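PDB 3VTI: hydrogenase maturation factor from Thermoanaerobacter tengcongensis, which probably dehydrates, at the expense of ATP, a carbamoyl group received from HypF to make the nitrile needed in [NiFe]-hydrogenase maturation. Local coordinates for residues A11-E15 and Y16-M20; I89-S92 and M93-A97; G133-S137 and I138-K142. One frame throughout, in Å; residues are numbered along the deposited sequence.

Interaction 1: residues A11-E15 and Y16-M20; sequences AFDNE and YIRAM
Asn14 OD1 accepts the backbone N-H of Ile17 at 2.8 Å. The bond is nearly straight, and the donor lies close to the line of the side-chain C=O. Asn14 CG sits between the backbone N and the carbonyl carbon (chi1 60°), and this turns the amide back over the first turn of helix 15-19. The same OD1 lies at the edge of the Tyr16 ring, in its plane, and 3.5 Å from Tyr16 CB. CG1 of Ile17 packs against this oxygen and against the carbonyl of Phe12. The other end of the amide is held as well: Asn14 ND2 bonds to Ile104 O of the second subunit.

On the outer side Arg18 reaches back to Asp13. The extended arginine presents its guanidinium side-on, NE to Asp13 OD2 at 3.2 Å and NH2 to OD1 at 3.2 Å. A weak third bond runs from NE to OD1. Both main bonds come from the syn side of the carboxylate, and the two planes are 32° apart. This side-on grip would limit rotation of the guanidinium.

The backbone starts its own bonds here, Arg18 N to Asn14 O at 2.9 Å and Ala19 N to Glu15 O at 3.3 Å. Phe12 and Tyr16 pack on the second subunit. An asparagine N-cap thus opens the short helix 15-19, which follows a short loop after helix 4-11.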
ATOM      1  N   ALA C  11      20.011   2.472  10.204  1.00 67.62           N
ATOM      2  CA  ALA C  11      19.898   3.910   9.952  1.00 67.70           C
ATOM      3  C   ALA C  11      19.177   4.679  11.053  1.00 66.03           C
ATOM      4  O   ALA C  11      19.545   5.816  11.367  1.00 67.24           O
ATOM      5  CB  ALA C  11      19.242   4.158   8.628  1.00 67.19           C
ATOM      6  N   PHE C  12      18.151   4.069  11.632  1.00 63.22           N
ATOM      7  CA  PHE C  12      17.452   4.687  12.753  1.00 62.06           C
ATOM      8  C   PHE C  12      17.946   4.150  14.113  1.00 62.28           C
ATOM      9  O   PHE C  12      17.207   4.151  15.103  1.00 61.07           O
ATOM     10  CB  PHE C  12      15.931   4.537  12.593  1.00 59.66           C
ATOM     11  CG  PHE C  12      15.423   4.915  11.221  1.00 59.33           C
ATOM     12  CD1 PHE C  12      15.675   6.181  10.696  1.00 59.68           C
ATOM     13  CD2 PHE C  12      14.702   4.000  10.456  1.00 57.05           C
ATOM     14  CE1 PHE C  12      15.222   6.526   9.434  1.00 59.84           C
ATOM     15  CE2 PHE C  12      14.237   4.339   9.194  1.00 56.96           C
ATOM     16  CZ  PHE C  12      14.494   5.607   8.679  1.00 58.68           C
ATOM     17  N   ASP C  13      19.208   3.716  14.149  1.00 63.83           N
ATOM     18  CA  ASP C  13      19.801   3.121  15.341  1.00 64.23           C
ATOM     19  C   ASP C  13      19.772   4.090  16.515  1.00 64.20           C
ATOM     20  O   ASP C  13      20.282   5.207  16.423  1.00 65.81           O
ATOM     21  CB  ASP C  13      21.240   2.667  15.068  1.00 66.77           C
ATOM     22  CG  ASP C  13      21.764   1.718  16.126  1.00 68.12           C
ATOM     23  OD1 ASP C  13      22.980   1.739  16.411  1.00 71.37           O
ATOM     24  OD2 ASP C  13      20.958   0.944  16.683  1.00 68.39           O
ATOM     25  N   ASN C  14      19.138   3.646  17.597  1.00 62.52           N
ATOM     26  CA  ASN C  14      19.056   4.371  18.866  1.00 62.56           C
ATOM     27  C   ASN C  14      18.557   3.437  19.988  1.00 61.66           C
ATOM     28  O   ASN C  14      18.271   2.261  19.741  1.00 60.36           O
ATOM     29  CB  ASN C  14      18.210   5.658  18.734  1.00 61.58           C
ATOM     30  CG  ASN C  14      16.774   5.391  18.287  1.00 58.37           C
ATOM     31  OD1 ASN C  14      16.115   4.480  18.779  1.00 56.88           O
ATOM     32  ND2 ASN C  14      16.280   6.206  17.364  1.00 56.96           N
ATOM     33  N   GLU C  15      18.465   3.955  21.213  1.00 62.49           N
ATOM     34  CA  GLU C  15      18.019   3.172  22.377  1.00 62.08           C
ATOM     35  C   GLU C  15      16.653   2.540  22.142  1.00 59.36           C
ATOM     36  O   GLU C  15      16.466   1.355  22.415  1.00 58.66           O
ATOM     37  CB  GLU C  15      17.949   4.036  23.645  1.00 63.34           C
ATOM     38  CG  GLU C  15      18.918   5.232  23.715  1.00 66.98           C
ATOM     39  CD  GLU C  15      18.462   6.430  22.863  1.00 67.59           C
ATOM     40  OE1 GLU C  15      18.809   6.482  21.670  1.00 66.33           O
ATOM     41  OE2 GLU C  15      17.768   7.325  23.394  1.00 69.15           O
ATOM     42  N   TYR C  16      15.714   3.343  21.635  1.00 57.98           N
ATOM     43  CA  TYR C  16      14.325   2.920  21.403  1.00 55.80           C
ATOM     44  C   TYR C  16      14.236   1.779  20.387  1.00 54.64           C
ATOM     45  O   TYR C  16      13.549   0.777  20.615  1.00 53.32           O
ATOM     46  CB  TYR C  16      13.445   4.114  20.965  1.00 55.06           C
ATOM     47  CG  TYR C  16      13.466   5.292  21.931  1.00 57.30           C
ATOM     48  CD1 TYR C  16      12.600   5.340  23.038  1.00 56.61           C
ATOM     49  CD2 TYR C  16      14.365   6.351  21.750  1.00 59.52           C
ATOM     50  CE1 TYR C  16      12.623   6.415  23.926  1.00 57.59           C
ATOM     51  CE2 TYR C  16      14.398   7.429  22.638  1.00 60.75           C
ATOM     52  CZ  TYR C  16      13.527   7.457  23.722  1.00 60.76           C
ATOM     53  OH  TYR C  16      13.575   8.529  24.597  1.00 62.92           O
ATOM     54  N   ILE C  17      14.953   1.936  19.277  1.00 55.25           N
ATOM     55  CA  ILE C  17      14.958   0.953  18.203  1.00 54.69           C
ATOM     56  C   ILE C  17      15.651  -0.349  18.617  1.00 55.42           C
ATOM     57  O   ILE C  17      15.071  -1.425  18.464  1.00 54.39           O
ATOM     58  CB  ILE C  17      15.574   1.549  16.897  1.00 55.66           C
ATOM     59  CG1 ILE C  17      14.734   2.736  16.395  1.00 55.04           C
ATOM     60  CG2 ILE C  17      15.735   0.480  15.810  1.00 55.07           C
ATOM     61  CD1 ILE C  17      13.257   2.433  16.130  1.00 53.19           C
ATOM     62  N   ARG C  18      16.879  -0.242  19.138  1.00 57.39           N
ATOM     63  CA  ARG C  18      17.648  -1.400  19.627  1.00 58.62           C
ATOM     64  C   ARG C  18      16.840  -2.309  20.558  1.00 57.79           C
ATOM     65  O   ARG C  18      17.058  -3.532  20.590  1.00 58.15           O
ATOM     66  CB  ARG C  18      18.912  -0.946  20.369  1.00 60.92           C
ATOM     67  CG  ARG C  18      20.079  -0.589  19.479  1.00 62.44           C
ATOM     68  CD  ARG C  18      21.306  -0.248  20.293  1.00 63.91           C
ATOM     69  NE  ARG C  18      22.402   0.159  19.420  1.00 65.89           N
ATOM     70  CZ  ARG C  18      23.664   0.313  19.805  1.00 67.71           C
ATOM     71  NH1 ARG C  18      24.020   0.094  21.068  1.00 68.20           N
ATOM     72  NH2 ARG C  18      24.574   0.688  18.918  1.00 68.69           N
ATOM     73  N   ALA C  19      15.930  -1.698  21.321  1.00 56.73           N
ATOM     74  CA  ALA C  19      15.105  -2.403  22.294  1.00 55.79           C
ATOM     75  C   ALA C  19      14.146  -3.385  21.620  1.00 54.28           C
ATOM     76  O   ALA C  19      13.904  -4.463  22.162  1.00 54.13           O
ATOM     77  CB  ALA C  19      14.343  -1.413  23.162  1.00 55.20           C
ATOM     78  N   MET C  20      13.632  -3.019  20.440  1.00 53.11           N
ATOM     79  CA  MET C  20      12.707  -3.864  19.668  1.00 51.64           C
ATOM     80  C   MET C  20      11.407  -4.162  20.427  1.00 49.96           C
ATOM     81  O   MET C  20      10.938  -5.312  20.480  1.00 48.78           O
ATOM     82  CB  MET C  20      13.393  -5.161  19.236  1.00 52.82           C
ATOM     83  CG  MET C  20      14.291  -5.030  18.026  1.00 55.99           C
ATOM     84  SD  MET C  20      15.169  -6.570  17.720  1.00 60.28           S
ATOM     85  CE  MET C  20      16.690  -6.276  18.598  1.00 61.50           C
TER

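Interaction 2: residues I89-S92 and M93-A97; sequences IVKS and MAEAA
Ile89 and Met93 meet one turn apart on the buried face of helix 83-100, with Ile89 CG2 4.4 Å from Met93 SD. Met93 CG lies anti to the carbonyl carbon (chi1 -66°), which lays it beside the Ile89 carbonyl, 3.3 Å from its O. The chain then bends at its last torsion and enters the core. There Met93 is buried and closely surrounded, by Ala53 and Val54 of helix 49-60, by Ala73 and Phe75 of strand 66-78 and by Ile122 and Thr124 of strand 120-130. Met93 also meets Phe12 of the second subunit, and Val90 and Ala94 pack on Ala11 of that subunit.

The solvent side is open by comparison. Lys91 NZ and Glu95 OE2 form a salt bridge of 2.8 Å across one turn, but as a hydrogen bond it is weak. The lysine runs extended up to CE and bends only at its final torsion (chi4 -73°), which swings NZ over to the carboxylate. Both residues are exposed.

Ser92 lies on the flank between these two faces. Its OG is hydrogen-bonded to Lys88 O and to Asp48 OD1, outside the contact.

Regular backbone bonds tie the two halves together, among them Ala94 N to Val90 O at 2.8 Å and Glu95 N to Lys91 O at 2.9 Å. The whole is an amphipathic alpha helix, the connecting helix of the beta-alpha-beta crossover between the parallel strands 66-78 and 103-112.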
ATOM      1  N   ILE C  89     -15.347  -0.285   5.865  1.00 52.93           N
ATOM      2  CA  ILE C  89     -14.052  -0.280   6.542  1.00 50.83           C
ATOM      3  C   ILE C  89     -14.024   0.781   7.635  1.00 50.35           C
ATOM      4  O   ILE C  89     -13.672   0.494   8.783  1.00 48.91           O
ATOM      5  CB  ILE C  89     -12.894  -0.069   5.533  1.00 50.61           C
ATOM      6  CG1 ILE C  89     -12.699  -1.328   4.687  1.00 50.17           C
ATOM      7  CG2 ILE C  89     -11.593   0.309   6.244  1.00 48.26           C
ATOM      8  CD1 ILE C  89     -11.886  -1.101   3.438  1.00 50.87           C
ATOM      9  N   VAL C  90     -14.427   1.997   7.270  1.00 51.49           N
ATOM     10  CA  VAL C  90     -14.428   3.138   8.178  1.00 51.64           C
ATOM     11  C   VAL C  90     -15.357   2.888   9.376  1.00 51.89           C
ATOM     12  O   VAL C  90     -14.965   3.118  10.524  1.00 50.95           O
ATOM     13  CB  VAL C  90     -14.767   4.457   7.414  1.00 53.38           C
ATOM     14  CG1 VAL C  90     -14.832   5.645   8.346  1.00 53.82           C
ATOM     15  CG2 VAL C  90     -13.715   4.724   6.340  1.00 53.45           C
ATOM     16  N   LYS C  91     -16.568   2.400   9.098  1.00 53.30           N
ATOM     17  CA  LYS C  91     -17.522   1.973  10.130  1.00 53.90           C
ATOM     18  C   LYS C  91     -16.908   0.971  11.121  1.00 52.06           C
ATOM     19  O   LYS C  91     -17.038   1.141  12.337  1.00 51.55           O
ATOM     20  CB  LYS C  91     -18.766   1.361   9.477  1.00 56.11           C
ATOM     21  CG  LYS C  91     -19.947   1.110  10.415  1.00 58.18           C
ATOM     22  CD  LYS C  91     -21.037   0.326   9.705  1.00 62.54           C
ATOM     23  CE  LYS C  91     -22.346   0.322  10.496  1.00 66.38           C
ATOM     24  NZ  LYS C  91     -22.257  -0.552  11.705  1.00 67.12           N
ATOM     25  N   SER C  92     -16.249  -0.063  10.590  1.00 50.97           N
ATOM     26  CA  SER C  92     -15.561  -1.063  11.410  1.00 49.40           C
ATOM     27  C   SER C  92     -14.471  -0.450  12.286  1.00 48.08           C
ATOM     28  O   SER C  92     -14.280  -0.863  13.426  1.00 47.28           O
ATOM     29  CB  SER C  92     -14.952  -2.147  10.537  1.00 48.96           C
ATOM     30  OG  SER C  92     -15.954  -2.968   9.988  1.00 50.05           O
ATOM     31  N   MET C  93     -13.769   0.540  11.740  1.00 48.15           N
ATOM     32  CA  MET C  93     -12.794   1.318  12.494  1.00 47.22           C
ATOM     33  C   MET C  93     -13.465   2.130  13.592  1.00 48.28           C
ATOM     34  O   MET C  93     -12.987   2.145  14.729  1.00 48.24           O
ATOM     35  CB  MET C  93     -11.988   2.243  11.575  1.00 47.13           C
ATOM     36  CG  MET C  93     -11.102   1.524  10.589  1.00 45.81           C
ATOM     37  SD  MET C  93     -10.069   2.627   9.633  1.00 45.48           S
ATOM     38  CE  MET C  93      -8.655   2.854  10.702  1.00 43.03           C
ATOM     39  N   ALA C  94     -14.570   2.796  13.271  1.00 49.76           N
ATOM     40  CA  ALA C  94     -15.295   3.555  14.286  1.00 50.96           C
ATOM     41  C   ALA C  94     -15.733   2.651  15.445  1.00 50.92           C
ATOM     42  O   ALA C  94     -15.526   2.995  16.608  1.00 50.68           O
ATOM     43  CB  ALA C  94     -16.490   4.286  13.682  1.00 52.67           C
ATOM     44  N   GLU C  95     -16.307   1.494  15.114  1.00 51.34           N
ATOM     45  CA  GLU C  95     -16.798   0.545  16.115  1.00 52.21           C
ATOM     46  C   GLU C  95     -15.706  -0.004  17.032  1.00 50.63           C
ATOM     47  O   GLU C  95     -15.912  -0.132  18.240  1.00 51.11           O
ATOM     48  CB  GLU C  95     -17.557  -0.598  15.447  1.00 53.04           C
ATOM     49  CG  GLU C  95     -18.933  -0.180  14.938  1.00 57.47           C
ATOM     50  CD  GLU C  95     -19.537  -1.174  13.950  1.00 61.53           C
ATOM     51  OE1 GLU C  95     -18.777  -1.783  13.153  1.00 60.73           O
ATOM     52  OE2 GLU C  95     -20.784  -1.331  13.964  1.00 64.47           O
ATOM     53  N   ALA C  96     -14.545  -0.310  16.459  1.00 49.09           N
ATOM     54  CA  ALA C  96     -13.424  -0.846  17.227  1.00 47.79           C
ATOM     55  C   ALA C  96     -12.820   0.184  18.189  1.00 47.67           C
ATOM     56  O   ALA C  96     -12.475  -0.153  19.326  1.00 47.20           O
ATOM     57  CB  ALA C  96     -12.362  -1.401  16.297  1.00 46.64           C
ATOM     58  N   ALA C  97     -12.702   1.431  17.731  1.00 48.05           N
ATOM     59  CA  ALA C  97     -12.205   2.524  18.569  1.00 48.50           C
ATOM     60  C   ALA C  97     -13.150   2.778  19.739  1.00 50.16           C
ATOM     61  O   ALA C  97     -12.703   3.027  20.865  1.00 50.34           O
ATOM     62  CB  ALA C  97     -12.014   3.786  17.754  1.00 48.64           C
TER

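Interaction 3: residues G133-S137 and I138-K142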
ATOM      1  N   GLY C 133       2.259   1.441  38.245  1.00 63.31           N
ATOM      2  CA  GLY C 133       3.517   0.720  38.410  1.00 63.55           C
ATOM      3  C   GLY C 133       3.806  -0.274  37.304  1.00 61.15           C
ATOM      4  O   GLY C 133       4.182  -1.413  37.569  1.00 61.82           O
ATOM      5  N   ALA C 134       3.631   0.154  36.062  1.00 58.79           N
ATOM      6  CA  ALA C 134       3.828  -0.723  34.931  1.00 56.22           C
ATOM      7  C   ALA C 134       5.292  -0.761  34.532  1.00 56.14           C
ATOM      8  O   ALA C 134       5.960   0.275  34.471  1.00 56.68           O
ATOM      9  CB  ALA C 134       2.979  -0.269  33.780  1.00 54.76           C
ATOM     10  N   ASN C 135       5.787  -1.967  34.282  1.00 55.38           N
ATOM     11  CA  ASN C 135       7.139  -2.169  33.781  1.00 55.55           C
ATOM     12  C   ASN C 135       7.166  -3.405  32.900  1.00 53.80           C
ATOM     13  O   ASN C 135       7.630  -4.468  33.303  1.00 54.79           O
ATOM     14  CB  ASN C 135       8.158  -2.294  34.921  1.00 57.93           C
ATOM     15  CG  ASN C 135       9.601  -2.180  34.433  1.00 59.35           C
ATOM     16  OD1 ASN C 135       9.934  -2.534  33.292  1.00 59.37           O
ATOM     17  ND2 ASN C 135      10.463  -1.673  35.296  1.00 62.30           N
ATOM     18  N   VAL C 136       6.657  -3.250  31.689  1.00 51.85           N
ATOM     19  CA  VAL C 136       6.524  -4.359  30.766  1.00 50.08           C
ATOM     20  C   VAL C 136       7.437  -4.111  29.578  1.00 49.63           C
ATOM     21  O   VAL C 136       7.383  -3.046  28.966  1.00 49.01           O
ATOM     22  CB  VAL C 136       5.060  -4.513  30.293  1.00 48.60           C
ATOM     23  CG1 VAL C 136       4.869  -5.833  29.616  1.00 46.75           C
ATOM     24  CG2 VAL C 136       4.100  -4.401  31.479  1.00 48.54           C
ATOM     25  N   SER C 137       8.266  -5.104  29.262  1.00 49.98           N
ATOM     26  CA  SER C 137       9.286  -5.002  28.216  1.00 50.30           C
ATOM     27  C   SER C 137       9.714  -6.409  27.819  1.00 50.46           C
ATOM     28  O   SER C 137       9.765  -7.287  28.687  1.00 51.70           O
ATOM     29  CB  SER C 137      10.488  -4.200  28.751  1.00 51.89           C
ATOM     30  OG  SER C 137      11.718  -4.616  28.185  1.00 53.07           O
ATOM     31  N   ILE C 138      10.039  -6.627  26.537  1.00 49.76           N
ATOM     32  CA  ILE C 138      10.563  -7.942  26.077  1.00 50.09           C
ATOM     33  C   ILE C 138      11.877  -8.329  26.724  1.00 52.12           C
ATOM     34  O   ILE C 138      12.335  -9.449  26.530  1.00 53.00           O
ATOM     35  CB  ILE C 138      10.808  -8.060  24.521  1.00 49.39           C
ATOM     36  CG1 ILE C 138      10.948  -6.691  23.862  1.00 48.74           C
ATOM     37  CG2 ILE C 138       9.770  -8.947  23.839  1.00 47.71           C
ATOM     38  CD1 ILE C 138      12.265  -6.043  24.142  1.00 50.93           C
ATOM     39  N   LYS C 139      12.489  -7.400  27.458  1.00 53.54           N
ATOM     40  CA  LYS C 139      13.746  -7.656  28.175  0.60 56.38           C
ATOM     41  C   LYS C 139      13.567  -8.158  29.613  1.00 57.18           C
ATOM     42  O   LYS C 139      14.550  -8.454  30.289  1.00 59.29           O
ATOM     43  CB  LYS C 139      14.604  -6.387  28.188  1.00 57.70           C
ATOM     44  CG  LYS C 139      15.447  -6.205  26.935  1.00 60.39           C
ATOM     45  CD  LYS C 139      15.891  -4.757  26.746  1.00 64.49           C
ATOM     46  CE  LYS C 139      14.761  -3.916  26.138  1.00 64.36           C
ATOM     47  NZ  LYS C 139      15.051  -2.456  26.246  1.00 67.01           N
ATOM     48  N   ASN C 140      12.319  -8.259  30.069  1.00 56.01           N
ATOM     49  CA  ASN C 140      12.017  -8.430  31.498  1.00 57.11           C
ATOM     50  C   ASN C 140      11.835  -9.863  31.996  1.00 57.53           C
ATOM     51  O   ASN C 140      11.607 -10.071  33.179  1.00 58.89           O
ATOM     52  CB  ASN C 140      10.789  -7.592  31.900  1.00 56.24           C
ATOM     53  CG  ASN C 140      11.113  -6.108  32.083  1.00 56.73           C
ATOM     54  OD1 ASN C 140      12.264  -5.684  31.948  1.00 58.58           O
ATOM     55  ND2 ASN C 140      10.092  -5.315  32.398  1.00 54.77           N
ATOM     56  N   ALA C 141      11.926 -10.846  31.109  1.00 56.69           N
ATOM     57  CA  ALA C 141      11.780 -12.231  31.529  1.00 57.39           C
ATOM     58  C   ALA C 141      13.027 -12.743  32.277  1.00 59.87           C
ATOM     59  O   ALA C 141      14.156 -12.589  31.801  1.00 60.58           O
ATOM     60  CB  ALA C 141      11.443 -13.114  30.341  1.00 56.02           C
ATOM     61  N   LYS C 142      12.796 -13.319  33.459  1.00 61.10           N
ATOM     62  CA  LYS C 142      13.826 -13.995  34.261  1.00 63.82           C
ATOM     63  C   LYS C 142      13.488 -15.487  34.388  1.00 63.91           C
ATOM     64  O   LYS C 142      12.313 -15.850  34.363  1.00 62.58           O
ATOM     65  CB  LYS C 142      13.926 -13.394  35.678  1.00 65.77           C
ATOM     66  CG  LYS C 142      14.094 -11.878  35.786  1.00 67.18           C
ATOM     67  CD  LYS C 142      15.448 -11.380  35.289  1.00 71.40           C
ATOM     68  CE  LYS C 142      15.574  -9.866  35.468  1.00 72.83           C
ATOM     69  NZ  LYS C 142      16.464  -9.220  34.448  1.00 73.35           N
TER
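A type I beta turn from Ser137 to Asn140 lies at the heart of this contact, in the loop between strands 120-130 and 146-149. Asn140 N closes it by bonding to Ser137 O at 3.1 Å. A second bond stiffens the turn from the side chain: Ser137 OG accepts the backbone N-H of Lys139 at 3.0 Å, with an N-H...O angle of 160°. This serine oxygen two residues before the donor makes an ST turn nested in the beta turn. Lys139 CB lies alongside the same OG. Ser137 OG is also hydrogen-bonded to Glu21 OE2, and Glu21 OE1 takes the N-H of Ile138, so one carboxylate holds both the hydroxyl and the backbone of the turn.

The loop leads from strand 120-130 of the five-stranded sheet to strand 146-149 of the seven-stranded sheet, in a protein of the AIR synthase-related family. It runs close to the magnesium-binding Asp22, whose side chain is about 5 Å from that of Ile138.

The Asn140 side chain turns back to the first half of the loop, at Asn135. Its CG is anti to the carbonyl carbon (chi1 -78°), and this carries ND2 past Ser137 CB. There ND2 meets two oxygens of one residue. Asn140 ND2 donates a hydrogen bond to Asn135 OD1 at 2.9 Å, with the acceptor in the amide plane of Asn140. The donor stands above the plane of the Asn135 side-chain carbonyl, not on a lone pair; the two amide planes are 59° apart. Asn135 O is 2.8 Å from Asn140 ND2, but that bond is weak and strongly bent. Val136 turns away from this polar pair and packs on Ile194 and Leu197 of strand 194-198 and on Met188.

Overall arrangement
Interactions 1 and 3 touch each other: Ala19 and Met20, at the end of helix 15-19, pack on Ile138 and Lys139 of the turn. Interaction 2 stands apart, about 23 Å from interaction 1 and 21 Å from interaction 3 between nearest atoms. Interaction 1 is a surface contact; the other two are partly buried. Interactions 1 and 2 both meet the second subunit, where Phe12 and Met93 pack on each other's counterparts, while no other chain of the assembly touches interaction 3. Each of the helical contacts carries an exposed salt bridge. Within interaction 3 the bonds come from neutral amide, hydroxyl and backbone groups, while charged Glu21 and Lys195 hold the loop from outside.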